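Local coordinates for protein afamin (Homo sapiens, PDB 6FAK) that carries hydrophobic molecules in body fluids, binds vitamin E and keeps lipidated Wnt proteins soluble and active, at residues Leu305-Glu309 / Glu336-His341; Ile355-Leu359 / Ala376-Phe380; Asn551-Val556 / Phe569-Pro574; Pro123-Cys127 / Cys172-Val178. All coordinates share one frame; numbering follows the deposited sequence.

Contact 1: Leu305-Glu309 / Glu336-His341; sequences LSLRE and EYSRRH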
loop_
_atom_site.group_PDB
_atom_site.type_symbol
_atom_site.label_atom_id
_atom_site.label_comp_id
_atom_site.label_asym_id
_atom_site.label_seq_id
_atom_site.Cartn_x
_atom_site.Cartn_y
_atom_site.Cartn_z
ATOM N N LEU A 305 -28.597 -13.312 -11.419
ATOM C CA LEU A 305 -27.237 -13.549 -11.951
ATOM C C LEU A 305 -26.734 -14.985 -11.682
ATOM O O LEU A 305 -26.388 -15.331 -10.548
ATOM C CB LEU A 305 -26.240 -12.507 -11.397
ATOM C CG LEU A 305 -25.449 -11.649 -12.388
ATOM C CD1 LEU A 305 -26.349 -10.682 -13.149
ATOM C CD2 LEU A 305 -24.378 -10.860 -11.653
ATOM N N SER A 306 -26.687 -15.805 -12.733
ATOM C CA SER A 306 -26.070 -17.139 -12.684
ATOM C C SER A 306 -24.556 -17.058 -12.592
ATOM O O SER A 306 -23.967 -16.002 -12.814
ATOM C CB SER A 306 -26.443 -17.962 -13.920
ATOM O OG SER A 306 -25.670 -17.574 -15.044
ATOM N N LEU A 307 -23.931 -18.197 -12.307
ATOM C CA LEU A 307 -22.483 -18.266 -12.051
ATOM C C LEU A 307 -21.602 -18.056 -13.285
ATOM O O LEU A 307 -20.424 -17.699 -13.153
ATOM C CB LEU A 307 -22.123 -19.614 -11.407
ATOM C CG LEU A 307 -20.734 -19.778 -10.782
ATOM C CD1 LEU A 307 -20.448 -18.705 -9.736
ATOM C CD2 LEU A 307 -20.631 -21.174 -10.188
ATOM N N ARG A 308 -22.170 -18.249 -14.475
ATOM C CA ARG A 308 -21.396 -18.218 -15.716
ATOM C C ARG A 308 -21.911 -17.201 -16.730
ATOM O O ARG A 308 -22.943 -16.583 -16.535
ATOM C CB ARG A 308 -21.317 -19.618 -16.328
ATOM C CG ARG A 308 -22.647 -20.306 -16.606
ATOM C CD ARG A 308 -22.446 -21.812 -16.711
ATOM N NE ARG A 308 -21.419 -22.173 -17.701
ATOM C CZ ARG A 308 -21.578 -22.153 -19.029
ATOM N NH1 ARG A 308 -22.727 -21.761 -19.568
ATOM N NH2 ARG A 308 -20.575 -22.516 -19.826
ATOM N N GLU A 309 -21.123 -16.988 -17.779
ATOM C CA GLU A 309 -21.569 -16.273 -18.964
ATOM C C GLU A 309 -21.146 -17.125 -20.147
ATOM O O GLU A 309 -19.979 -17.095 -20.581
ATOM C CB GLU A 309 -20.998 -14.844 -19.030
ATOM C CG GLU A 309 -21.316 -14.042 -20.311
ATOM C CD GLU A 309 -22.799 -13.948 -20.662
ATOM O OE1 GLU A 309 -23.389 -12.863 -20.451
ATOM O OE2 GLU A 309 -23.377 -14.950 -21.159
ATOM N N GLU A 336 -18.126 -9.117 -16.612
ATOM C CA GLU A 336 -19.095 -10.209 -16.412
ATOM C C GLU A 336 -18.570 -11.256 -15.409
ATOM O O GLU A 336 -19.340 -11.699 -14.513
ATOM C CB GLU A 336 -19.445 -10.882 -17.739
ATOM C CG GLU A 336 -20.250 -10.017 -18.714
ATOM C CD GLU A 336 -21.642 -9.598 -18.191
ATOM O OE1 GLU A 336 -22.128 -10.150 -17.207
ATOM O OE2 GLU A 336 -22.274 -8.686 -18.768
ATOM N N TYR A 337 -17.287 -11.632 -15.536
ATOM C CA TYR A 337 -16.699 -12.649 -14.656
ATOM C C TYR A 337 -16.535 -12.112 -13.220
ATOM O O TYR A 337 -16.885 -12.811 -12.236
ATOM C CB TYR A 337 -15.352 -13.182 -15.212
ATOM C CG TYR A 337 -14.965 -14.515 -14.615
ATOM C CD1 TYR A 337 -14.315 -14.589 -13.400
ATOM C CD2 TYR A 337 -15.353 -15.729 -15.236
ATOM C CE1 TYR A 337 -14.026 -15.806 -12.805
ATOM C CE2 TYR A 337 -15.041 -16.980 -14.645
ATOM C CZ TYR A 337 -14.345 -16.995 -13.440
ATOM O OH TYR A 337 -14.035 -18.184 -12.802
ATOM N N SER A 338 -16.037 -10.883 -13.077
ATOM C CA SER A 338 -15.856 -10.270 -11.741
ATOM C C SER A 338 -17.160 -10.069 -10.962
ATOM O O SER A 338 -17.229 -10.393 -9.778
ATOM C CB SER A 338 -15.102 -8.954 -11.824
ATOM O OG SER A 338 -13.847 -9.148 -12.466
ATOM N N ARG A 339 -18.207 -9.586 -11.635
ATOM C CA ARG A 339 -19.457 -9.327 -10.958
ATOM C C ARG A 339 -20.171 -10.584 -10.497
ATOM O O ARG A 339 -20.919 -10.512 -9.520
ATOM C CB ARG A 339 -20.390 -8.445 -11.777
ATOM C CG ARG A 339 -21.098 -9.108 -12.923
ATOM C CD ARG A 339 -21.919 -8.030 -13.567
ATOM N NE ARG A 339 -22.530 -8.462 -14.784
ATOM C CZ ARG A 339 -23.758 -8.108 -15.195
ATOM N NH1 ARG A 339 -24.528 -7.318 -14.442
ATOM N NH2 ARG A 339 -24.195 -8.517 -16.358
ATOM N N ARG A 340 -19.932 -11.705 -11.173
ATOM C CA ARG A 340 -20.445 -13.004 -10.768
ATOM C C ARG A 340 -19.580 -13.804 -9.811
ATOM O O ARG A 340 -19.993 -14.861 -9.407
ATOM C CB ARG A 340 -20.679 -13.881 -11.985
ATOM C CG ARG A 340 -21.821 -13.409 -12.847
ATOM C CD ARG A 340 -21.823 -14.265 -14.114
ATOM N NE ARG A 340 -22.999 -14.006 -14.949
ATOM C CZ ARG A 340 -23.115 -12.949 -15.723
ATOM N NH1 ARG A 340 -22.150 -12.037 -15.743
ATOM N NH2 ARG A 340 -24.202 -12.783 -16.456
ATOM N N HIS A 341 -18.398 -13.323 -9.456
ATOM C CA HIS A 341 -17.496 -14.034 -8.556
ATOM C C HIS A 341 -16.994 -13.068 -7.486
ATOM O O HIS A 341 -15.802 -12.772 -7.402
ATOM C CB HIS A 341 -16.329 -14.626 -9.355
ATOM C CG HIS A 341 -16.728 -15.698 -10.306
ATOM N ND1 HIS A 341 -17.183 -15.422 -11.580
ATOM C CD2 HIS A 341 -16.807 -17.045 -10.152
ATOM C CE1 HIS A 341 -17.486 -16.561 -12.182
ATOM N NE2 HIS A 341 -17.279 -17.555 -11.333
#

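Contact 2: Ile355-Leu359 / Ala376-Phe380; sequences IYKDL and AEDKF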
loop_
_atom_site.group_PDB
_atom_site.type_symbol
_atom_site.label_atom_id
_atom_site.label_comp_id
_atom_site.label_asym_id
_atom_site.label_seq_id
_atom_site.Cartn_x
_atom_site.Cartn_y
_atom_site.Cartn_z
ATOM N N ILE A 355 -5.360 -15.927 -18.522
ATOM C CA ILE A 355 -5.575 -17.302 -18.990
ATOM C C ILE A 355 -6.588 -17.352 -20.131
ATOM O O ILE A 355 -6.377 -18.073 -21.089
ATOM C CB ILE A 355 -5.963 -18.208 -17.851
ATOM C CG1 ILE A 355 -4.699 -18.450 -17.021
ATOM C CG2 ILE A 355 -6.521 -19.549 -18.327
ATOM C CD1 ILE A 355 -5.017 -18.992 -15.663
ATOM N N TYR A 356 -7.678 -16.605 -19.990
ATOM C CA TYR A 356 -8.699 -16.532 -21.055
ATOM C C TYR A 356 -8.074 -15.957 -22.334
ATOM O O TYR A 356 -8.288 -16.484 -23.436
ATOM C CB TYR A 356 -9.926 -15.734 -20.575
ATOM C CG TYR A 356 -11.092 -15.730 -21.534
ATOM C CD1 TYR A 356 -11.618 -16.924 -22.009
ATOM C CD2 TYR A 356 -11.637 -14.546 -21.982
ATOM C CE1 TYR A 356 -12.691 -16.962 -22.879
ATOM C CE2 TYR A 356 -12.737 -14.565 -22.857
ATOM C CZ TYR A 356 -13.230 -15.790 -23.322
ATOM O OH TYR A 356 -14.281 -15.834 -24.254
ATOM N N LYS A 357 -7.339 -14.862 -22.207
ATOM C CA LYS A 357 -6.640 -14.273 -23.336
ATOM C C LYS A 357 -5.637 -15.224 -24.041
ATOM O O LYS A 357 -5.674 -15.361 -25.274
ATOM C CB LYS A 357 -5.930 -13.005 -22.883
ATOM C CG LYS A 357 -5.096 -12.311 -23.927
ATOM C CD LYS A 357 -4.536 -11.009 -23.308
ATOM C CE LYS A 357 -3.738 -10.216 -24.335
ATOM N NZ LYS A 357 -3.126 -9.015 -23.697
ATOM N N ASP A 358 -4.811 -15.914 -23.262
ATOM C CA ASP A 358 -3.896 -16.956 -23.792
ATOM C C ASP A 358 -4.644 -18.135 -24.429
ATOM O O ASP A 358 -4.249 -18.621 -25.498
ATOM C CB ASP A 358 -2.931 -17.476 -22.703
ATOM C CG ASP A 358 -2.077 -16.363 -22.115
ATOM O OD1 ASP A 358 -1.972 -15.272 -22.761
ATOM O OD2 ASP A 358 -1.557 -16.549 -20.978
ATOM N N LEU A 359 -5.708 -18.597 -23.784
ATOM C CA LEU A 359 -6.533 -19.670 -24.327
ATOM C C LEU A 359 -7.040 -19.334 -25.749
ATOM O O LEU A 359 -6.979 -20.184 -26.682
ATOM C CB LEU A 359 -7.756 -19.907 -23.408
ATOM C CG LEU A 359 -8.850 -20.808 -24.028
ATOM C CD1 LEU A 359 -8.436 -22.239 -23.752
ATOM C CD2 LEU A 359 -10.201 -20.520 -23.444
ATOM N N ALA A 376 -13.035 -23.385 -21.471
ATOM C CA ALA A 376 -12.359 -22.343 -20.718
ATOM C C ALA A 376 -12.567 -22.432 -19.214
ATOM O O ALA A 376 -11.625 -22.247 -18.437
ATOM C CB ALA A 376 -12.799 -20.980 -21.194
ATOM N N GLU A 377 -13.769 -22.747 -18.783
ATOM C CA GLU A 377 -14.062 -22.768 -17.327
ATOM C C GLU A 377 -13.261 -23.851 -16.592
ATOM O O GLU A 377 -12.937 -23.678 -15.421
ATOM C CB GLU A 377 -15.561 -22.913 -17.062
ATOM C CG GLU A 377 -16.332 -21.678 -17.495
ATOM C CD GLU A 377 -17.839 -21.927 -17.586
ATOM O OE1 GLU A 377 -18.257 -22.807 -18.376
ATOM O OE2 GLU A 377 -18.614 -21.238 -16.876
ATOM N N ASP A 378 -12.885 -24.929 -17.299
ATOM C CA ASP A 378 -11.991 -25.950 -16.728
ATOM C C ASP A 378 -10.598 -25.405 -16.502
ATOM O O ASP A 378 -9.938 -25.788 -15.518
ATOM C CB ASP A 378 -11.917 -27.208 -17.615
ATOM C CG ASP A 378 -13.266 -27.915 -17.761
ATOM O OD1 ASP A 378 -14.082 -27.877 -16.828
ATOM O OD2 ASP A 378 -13.519 -28.534 -18.794
ATOM N N LYS A 379 -10.096 -24.551 -17.418
ATOM C CA LYS A 379 -8.836 -23.886 -17.132
ATOM C C LYS A 379 -8.946 -22.960 -15.921
ATOM O O LYS A 379 -8.058 -22.959 -15.083
ATOM C CB LYS A 379 -8.312 -23.094 -18.320
ATOM C CG LYS A 379 -7.978 -23.981 -19.477
ATOM C CD LYS A 379 -6.858 -23.431 -20.350
ATOM C CE LYS A 379 -6.713 -24.281 -21.586
ATOM N NZ LYS A 379 -5.820 -25.459 -21.428
ATOM N N PHE A 380 -10.030 -22.188 -15.833
ATOM C CA PHE A 380 -10.213 -21.243 -14.679
ATOM C C PHE A 380 -10.296 -22.005 -13.367
ATOM O O PHE A 380 -9.673 -21.616 -12.357
ATOM C CB PHE A 380 -11.453 -20.380 -14.821
ATOM C CG PHE A 380 -11.586 -19.641 -16.157
ATOM C CD1 PHE A 380 -10.478 -19.334 -16.960
ATOM C CD2 PHE A 380 -12.827 -19.206 -16.562
ATOM C CE1 PHE A 380 -10.633 -18.624 -18.137
ATOM C CE2 PHE A 380 -12.994 -18.515 -17.740
ATOM C CZ PHE A 380 -11.892 -18.229 -18.543
#

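Contact 3: Asn551-Val556 / Phe569-Pro574; sequences NFANVV and FNEESP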
loop_
_atom_site.group_PDB
_atom_site.type_symbol
_atom_site.label_atom_id
_atom_site.label_comp_id
_atom_site.label_asym_id
_atom_site.label_seq_id
_atom_site.Cartn_x
_atom_site.Cartn_y
_atom_site.Cartn_z
ATOM N N ASN A 551 16.197 -21.870 20.107
ATOM C CA ASN A 551 17.182 -21.988 21.209
ATOM C C ASN A 551 17.368 -20.608 21.929
ATOM O O ASN A 551 17.178 -20.475 23.148
ATOM C CB ASN A 551 18.492 -22.505 20.633
ATOM C CG ASN A 551 19.476 -22.992 21.693
ATOM O OD1 ASN A 551 19.454 -22.564 22.838
ATOM N ND2 ASN A 551 20.382 -23.828 21.278
ATOM N N PHE A 552 17.696 -19.578 21.144
ATOM C CA PHE A 552 17.820 -18.213 21.639
ATOM C C PHE A 552 16.553 -17.762 22.358
ATOM O O PHE A 552 16.633 -17.160 23.434
ATOM C CB PHE A 552 18.143 -17.248 20.499
ATOM C CG PHE A 552 19.583 -17.132 20.166
ATOM C CD1 PHE A 552 20.435 -16.403 20.967
ATOM C CD2 PHE A 552 20.070 -17.639 18.965
ATOM C CE1 PHE A 552 21.773 -16.220 20.609
ATOM C CE2 PHE A 552 21.402 -17.487 18.602
ATOM C CZ PHE A 552 22.262 -16.764 19.423
ATOM N N ALA A 553 15.388 -18.091 21.793
ATOM C CA ALA A 553 14.087 -17.707 22.377
ATOM C C ALA A 553 13.855 -18.342 23.747
ATOM O O ALA A 553 13.400 -17.668 24.685
ATOM C CB ALA A 553 12.930 -18.069 21.463
ATOM N N ASN A 554 14.126 -19.640 23.834
ATOM C CA ASN A 554 14.045 -20.335 25.098
ATOM C C ASN A 554 14.992 -19.704 26.137
ATOM O O ASN A 554 14.585 -19.443 27.238
ATOM C CB ASN A 554 14.329 -21.822 24.887
ATOM C CG ASN A 554 14.109 -22.630 26.147
ATOM O OD1 ASN A 554 13.070 -22.546 26.761
ATOM N ND2 ASN A 554 15.060 -23.427 26.502
ATOM N N VAL A 555 16.227 -19.400 25.763
ATOM C CA VAL A 555 17.200 -18.777 26.677
ATOM C C VAL A 555 16.710 -17.397 27.186
ATOM O O VAL A 555 16.751 -17.129 28.387
ATOM C CB VAL A 555 18.588 -18.713 26.051
ATOM C CG1 VAL A 555 19.518 -17.826 26.836
ATOM C CG2 VAL A 555 19.187 -20.133 25.936
ATOM N N VAL A 556 16.230 -16.560 26.272
ATOM C CA VAL A 556 15.586 -15.272 26.612
ATOM C C VAL A 556 14.451 -15.401 27.620
ATOM O O VAL A 556 14.383 -14.651 28.580
ATOM C CB VAL A 556 15.024 -14.582 25.336
ATOM C CG1 VAL A 556 13.992 -13.509 25.677
ATOM C CG2 VAL A 556 16.174 -13.999 24.519
ATOM N N PHE A 569 21.943 -14.497 29.989
ATOM C CA PHE A 569 21.918 -14.657 28.538
ATOM C C PHE A 569 23.271 -15.022 27.940
ATOM O O PHE A 569 23.363 -15.956 27.145
ATOM C CB PHE A 569 21.426 -13.381 27.855
ATOM C CG PHE A 569 21.216 -13.550 26.380
ATOM C CD1 PHE A 569 22.256 -13.313 25.484
ATOM C CD2 PHE A 569 19.991 -13.979 25.890
ATOM C CE1 PHE A 569 22.064 -13.478 24.121
ATOM C CE2 PHE A 569 19.795 -14.143 24.526
ATOM C CZ PHE A 569 20.835 -13.895 23.643
ATOM N N ASN A 570 24.310 -14.281 28.316
ATOM C CA ASN A 570 25.655 -14.525 27.789
ATOM C C ASN A 570 26.255 -15.866 28.220
ATOM O O ASN A 570 27.000 -16.467 27.447
ATOM C CB ASN A 570 26.610 -13.373 28.133
ATOM C CG ASN A 570 26.251 -12.072 27.416
ATOM O OD1 ASN A 570 25.622 -12.073 26.351
ATOM N ND2 ASN A 570 26.653 -10.953 28.002
ATOM N N GLU A 571 25.935 -16.359 29.414
ATOM C CA GLU A 571 26.373 -17.728 29.772
ATOM C C GLU A 571 25.519 -18.861 29.173
ATOM O O GLU A 571 26.053 -19.923 28.865
ATOM C CB GLU A 571 26.649 -17.905 31.287
ATOM C CG GLU A 571 25.504 -17.653 32.271
ATOM C CD GLU A 571 25.967 -17.143 33.650
ATOM O OE1 GLU A 571 27.117 -16.678 33.814
ATOM O OE2 GLU A 571 25.158 -17.189 34.596
ATOM N N GLU A 572 24.228 -18.619 28.935
ATOM C CA GLU A 572 23.320 -19.682 28.462
ATOM C C GLU A 572 22.948 -19.649 26.976
ATOM O O GLU A 572 22.436 -20.646 26.475
ATOM C CB GLU A 572 22.019 -19.664 29.282
ATOM C CG GLU A 572 22.208 -19.823 30.784
ATOM C CD GLU A 572 22.899 -21.119 31.183
ATOM O OE1 GLU A 572 22.945 -22.062 30.378
ATOM O OE2 GLU A 572 23.408 -21.180 32.311
ATOM N N SER A 573 23.156 -18.521 26.280
ATOM C CA SER A 573 22.739 -18.444 24.875
ATOM C C SER A 573 23.619 -19.325 23.988
ATOM O O SER A 573 24.748 -19.631 24.337
ATOM C CB SER A 573 22.766 -17.000 24.370
ATOM O OG SER A 573 24.090 -16.549 24.276
ATOM N N PRO A 574 23.105 -19.746 22.838
ATOM C CA PRO A 574 24.002 -20.472 21.944
ATOM C C PRO A 574 25.064 -19.549 21.352
ATOM O O PRO A 574 24.851 -18.333 21.256
ATOM C CB PRO A 574 23.068 -21.038 20.872
ATOM C CG PRO A 574 21.790 -20.335 21.021
ATOM C CD PRO A 574 21.705 -19.789 22.397
#

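Contact 4: Pro123-Cys127 / Cys172-Val178; sequences PEEKC and CEEQNKV. With EDO (1,2-ethanediol), chain S.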
loop_
_atom_site.group_PDB
_atom_site.type_symbol
_atom_site.label_atom_id
_atom_site.label_comp_id
_atom_site.label_asym_id
_atom_site.label_seq_id
_atom_site.Cartn_x
_atom_site.Cartn_y
_atom_site.Cartn_z
ATOM N N PRO A 123 1.493 14.279 26.465
ATOM C CA PRO A 123 0.019 14.287 26.409
ATOM C C PRO A 123 -0.634 15.541 26.951
ATOM O O PRO A 123 -1.589 16.023 26.350
ATOM C CB PRO A 123 -0.400 13.083 27.244
ATOM C CG PRO A 123 0.814 12.285 27.443
ATOM C CD PRO A 123 2.022 13.096 27.155
ATOM N N GLU A 124 -0.124 16.073 28.067
ATOM C CA GLU A 124 -0.692 17.292 28.645
ATOM C C GLU A 124 -0.431 18.523 27.765
ATOM O O GLU A 124 -1.344 19.315 27.516
ATOM C CB GLU A 124 -0.229 17.510 30.103
ATOM C CG GLU A 124 -0.966 16.623 31.116
ATOM C CD GLU A 124 -0.371 15.228 31.263
ATOM O OE1 GLU A 124 0.881 15.141 31.325
ATOM O OE2 GLU A 124 -1.155 14.238 31.332
ATOM N N GLU A 125 0.792 18.669 27.266
ATOM C CA GLU A 125 1.090 19.763 26.295
ATOM C C GLU A 125 0.354 19.592 24.950
ATOM O O GLU A 125 -0.127 20.564 24.367
ATOM C CB GLU A 125 2.594 19.908 26.061
ATOM C CG GLU A 125 3.357 20.372 27.289
ATOM C CD GLU A 125 3.075 21.813 27.698
ATOM O OE1 GLU A 125 3.347 22.160 28.872
ATOM O OE2 GLU A 125 2.605 22.606 26.860
ATOM N N LYS A 126 0.242 18.360 24.468
ATOM C CA LYS A 126 -0.564 18.090 23.278
ATOM C C LYS A 126 -1.983 18.608 23.468
ATOM O O LYS A 126 -2.560 19.243 22.569
ATOM C CB LYS A 126 -0.608 16.584 22.994
ATOM C CG LYS A 126 -1.344 16.165 21.743
ATOM C CD LYS A 126 -1.339 14.635 21.619
ATOM C CE LYS A 126 -0.839 14.152 20.269
ATOM N NZ LYS A 126 -0.285 12.769 20.384
ATOM N N CYS A 127 -2.545 18.345 24.652
ATOM C CA CYS A 127 -3.920 18.758 24.930
ATOM C C CYS A 127 -4.020 20.262 25.077
ATOM O O CYS A 127 -4.933 20.878 24.514
ATOM C CB CYS A 127 -4.499 17.991 26.119
ATOM S SG CYS A 127 -4.797 16.264 25.713
ATOM N N CYS A 172 -8.402 14.198 25.326
ATOM C CA CYS A 172 -8.086 15.368 26.186
ATOM C C CYS A 172 -9.135 15.668 27.265
ATOM O O CYS A 172 -8.859 16.423 28.192
ATOM C CB CYS A 172 -7.767 16.612 25.321
ATOM S SG CYS A 172 -6.277 16.321 24.305
ATOM N N GLU A 173 -10.314 15.059 27.154
ATOM C CA GLU A 173 -11.353 15.114 28.193
ATOM C C GLU A 173 -11.265 13.960 29.249
ATOM O O GLU A 173 -12.094 13.901 30.172
ATOM C CB GLU A 173 -12.737 15.044 27.510
ATOM C CG GLU A 173 -13.037 16.166 26.515
ATOM C CD GLU A 173 -14.261 15.899 25.626
ATOM O OE1 GLU A 173 -14.727 14.730 25.488
ATOM O OE2 GLU A 173 -14.757 16.884 25.022
ATOM N N GLU A 174 -10.324 13.031 29.093
ATOM C CA GLU A 174 -10.247 11.867 29.978
ATOM C C GLU A 174 -9.214 12.100 31.069
ATOM O O GLU A 174 -8.345 12.950 30.906
ATOM C CB GLU A 174 -9.929 10.576 29.197
ATOM C CG GLU A 174 -11.146 10.177 28.355
ATOM C CD GLU A 174 -11.111 8.819 27.684
ATOM O OE1 GLU A 174 -10.247 7.974 28.022
ATOM O OE2 GLU A 174 -11.988 8.609 26.778
ATOM N N GLN A 175 -9.285 11.268 32.106
ATOM C CA GLN A 175 -8.321 11.289 33.222
ATOM C C GLN A 175 -6.994 10.638 32.843
ATOM O O GLN A 175 -5.933 11.209 33.041
ATOM C CB GLN A 175 -8.897 10.537 34.419
ATOM C CG GLN A 175 -10.222 11.080 34.942
ATOM C CD GLN A 175 -10.032 11.943 36.162
ATOM O OE1 GLN A 175 -10.618 11.688 37.241
ATOM N NE2 GLN A 175 -9.180 12.974 36.013
ATOM N N ASN A 176 -7.033 9.432 32.294
ATOM C CA ASN A 176 -5.787 8.782 31.901
ATOM C C ASN A 176 -5.570 9.089 30.395
ATOM O O ASN A 176 -5.848 8.238 29.516
ATOM C CB ASN A 176 -5.836 7.293 32.262
ATOM C CG ASN A 176 -4.570 6.543 31.899
ATOM O OD1 ASN A 176 -3.648 7.089 31.237
ATOM N ND2 ASN A 176 -4.535 5.271 32.261
ATOM N N LYS A 177 -5.042 10.291 30.117
ATOM C CA LYS A 177 -4.891 10.770 28.732
ATOM C C LYS A 177 -3.994 9.888 27.853
ATOM O O LYS A 177 -4.320 9.662 26.670
ATOM C CB LYS A 177 -4.326 12.181 28.696
ATOM C CG LYS A 177 -5.336 13.204 29.108
ATOM C CD LYS A 177 -4.730 14.594 28.975
ATOM C CE LYS A 177 -5.709 15.666 29.413
ATOM N NZ LYS A 177 -5.697 15.838 30.879
ATOM N N VAL A 178 -2.885 9.406 28.419
ATOM C CA VAL A 178 -1.900 8.627 27.668
ATOM C C VAL A 178 -2.513 7.347 27.176
ATOM O O VAL A 178 -2.288 6.993 26.020
ATOM C CB VAL A 178 -0.637 8.231 28.484
ATOM C CG1 VAL A 178 0.285 7.273 27.696
ATOM C CG2 VAL A 178 0.149 9.460 28.790
HETATM C C1 EDO S . -15.267 11.842 27.592
HETATM O O1 EDO S . -15.824 11.810 28.920
HETATM C C2 EDO S . -14.474 10.572 27.304
HETATM O O2 EDO S . -13.614 10.685 26.134
HETATM O O HOH W 1 -3.380 11.721 31.990
#

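Contact 1: Leu305-Glu309 / Glu336-His341
Leu305 and Arg340 meet where a loop of the mainly helical albumin fold packs against the end of helix 326-339. Arg340 lies between two side chains. Leu305 CG is over one face of its guanidinium and Glu309 CB over the opposite face. Arg340 CG is anti to the carbonyl carbon (chi1 -69°), and the chain runs extended from there among the loop carbonyls, with CD 3.1 Å from Ser306 O. Arg308 O is 3.0 Å from Arg340 NE, but the angle is too poor for a hydrogen bond. Leu305 CD2 packs 3.9 Å from Arg339 CG, and its CD1 lies over a face of the Arg339 guanidinium. Arg339 grips Glu336 side-on. Its NH2 meets Glu336 OE1 at 2.8 Å on the syn lone pair, and its NE meets the same oxygen from above the carboxylate plane. Glu309 OE1 is 4.4 Å from Glu336 OE1, an approach that the nearby arginines probably ease; Glu309 OE2 bonds to Lys311 N. The Leu307 and His341 side chains cross at about a right angle, with Leu307 CD1 3.7 Å from His341 NE2. The His341 ring is fixed by ND1, which donates to Tyr337 O at 2.7 Å, nearly in the ring plane.

Contact 2: Ile355-Leu359 / Ala376-Phe380
Segments 355-359 and 376-380 are helical and run closer to antiparallel than parallel, 138° between directions, with their axes 10.3 Å apart. Tyr356 and Ala376 have the closest CA atoms. Helix 346-363 supplies Ile355, Tyr356 and Leu359. The start of helix 376-417 supplies Ala376, Lys379 and Phe380. The edge of the Phe380 ring is turned to the first helix. Its CZ lies 3.7 Å from Tyr356 CD1, near the Phe380 ring plane, and its CD1 lies 4.2 Å from Ile355 CG2. One face of this ring rests on its own helix, with Ala376 O 3.4 Å above the plane and over the centre. The two methyls of Leu359 divide the work. CD2 presses on Ala376 CB at 3.5 Å, and CD1 meets Lys379 CE at 3.4 Å, both tighter than usual for carbons. With CG anti to the backbone N (chi1 168°), the Leu359 side chain reaches across to both. Ile355 CG2 also touches Lys379 CB at 4.0 Å. Tyr356 OH bonds to Phe312 O, and its ring stacks on Phe333. Lys379 meets Ile355 and Leu359 of the first segment through its aliphatic carbons. The contact is therefore apolar throughout. This is consistent with packing and burial of apolar surface, with Lys379 at the exposed margin and without polar pairing between the segments.

Contact 3: Asn551-Val556 / Phe569-Pro574
Pro574 CG sits over the centre of the Phe552 ring, 3.7 Å from the centroid and 10° off the ring normal, a CH-pi contact. The Asn551 side chain and the proline ring point at each other, with Asn551 CG 3.6 Å from Pro574 CG. Phe569 CZ approaches the edge of the Phe552 ring, 3.7 Å from CD1. Chi1 of Phe569 is -173°, with CG anti to the backbone N, and this carries the ring in toward the other helix. There Val556 CG2 lies at the Phe569 ring edge, 3.6 Å from CE2. Val555 fills the middle of the contact. Its CG1 touches Phe569 CD2 at 4.0 Å, and its CG2 lies 3.3 Å from Glu572 O. Ser573 is where the chain leaves helical geometry, and Ser573 N still bonds to Phe569 O at 2.7 Å. In the helical albumin fold these residues join helix 542-560 to the end of helix 565-572. Cys559 of helix 542-560 and Cys568 of helix 565-572 are disulfide-bonded, which ties the same two helices. Phe552 also meets Phe529 of helix 521-536 edge-to-face and touches Ile576, while Val556 touches Phe510 in a loop.

Contact 4: Pro123-Cys127 / Cys172-Val178
No ring face or edge is used where Cys127 and Cys172 meet, since neither segment brings an aromatic ring or a guanidinium. The contact is built on a disulfide of the albumin family, in which neighbouring cysteines are paired in separate bridges. Here Cys172 bonds to Cys127, and Cys171 bonds to Cys180. Cys127 SG and Cys172 SG are 2.0 Å apart, with chi3 -78°. The bridge ties helix 123-132 to the loop before helix 177-209. Lys177 lies alongside it, with CD 3.7 Å from Cys127 SG. Pro123 CB is 4.3 Å from Lys177 CB, and its ring also touches Leu181. Glu124 OE2 lies 4.3 Å from Lys177 CD, but Glu124 has two deposited conformers, so the placing is doubtful. Asn176 is the N-cap of helix 177-209, its OD1 accepting from Asn179 N. A 1,2-ethanediol, probably from the crystallisation liquor, lies beside Glu173 and Glu174, with its O2 2.7 Å from Glu174 OE2. A water at the start of the helix accepts from Lys177 N at 2.9 Å and donates to Gln175 O at 2.8 Å.

Contacts 1 and 2 are neighbours, with centres 15 Å apart. Arg308 NH2 of contact 1 forms a 2.7 Å salt bridge to Glu377 OE1 of contact 2, and Tyr337 CE2 packs 3.7 Å from Phe380 CD2. The first segment of contact 2 lies on helix 346-363, which also carries Ile346 and Leu350 of the site of a bound polyether. Contact 4 belongs to the first albumin domain. Its second segment leads into helix 177-209, which runs on to Tyr198 and His201 of that site and into the region 194-298 that binds hydrophobic ligands. Contacts 3 and 4 are each far from contacts 1 and 2. Their own centres are about 41 Å apart, nearest atoms about 25 Å.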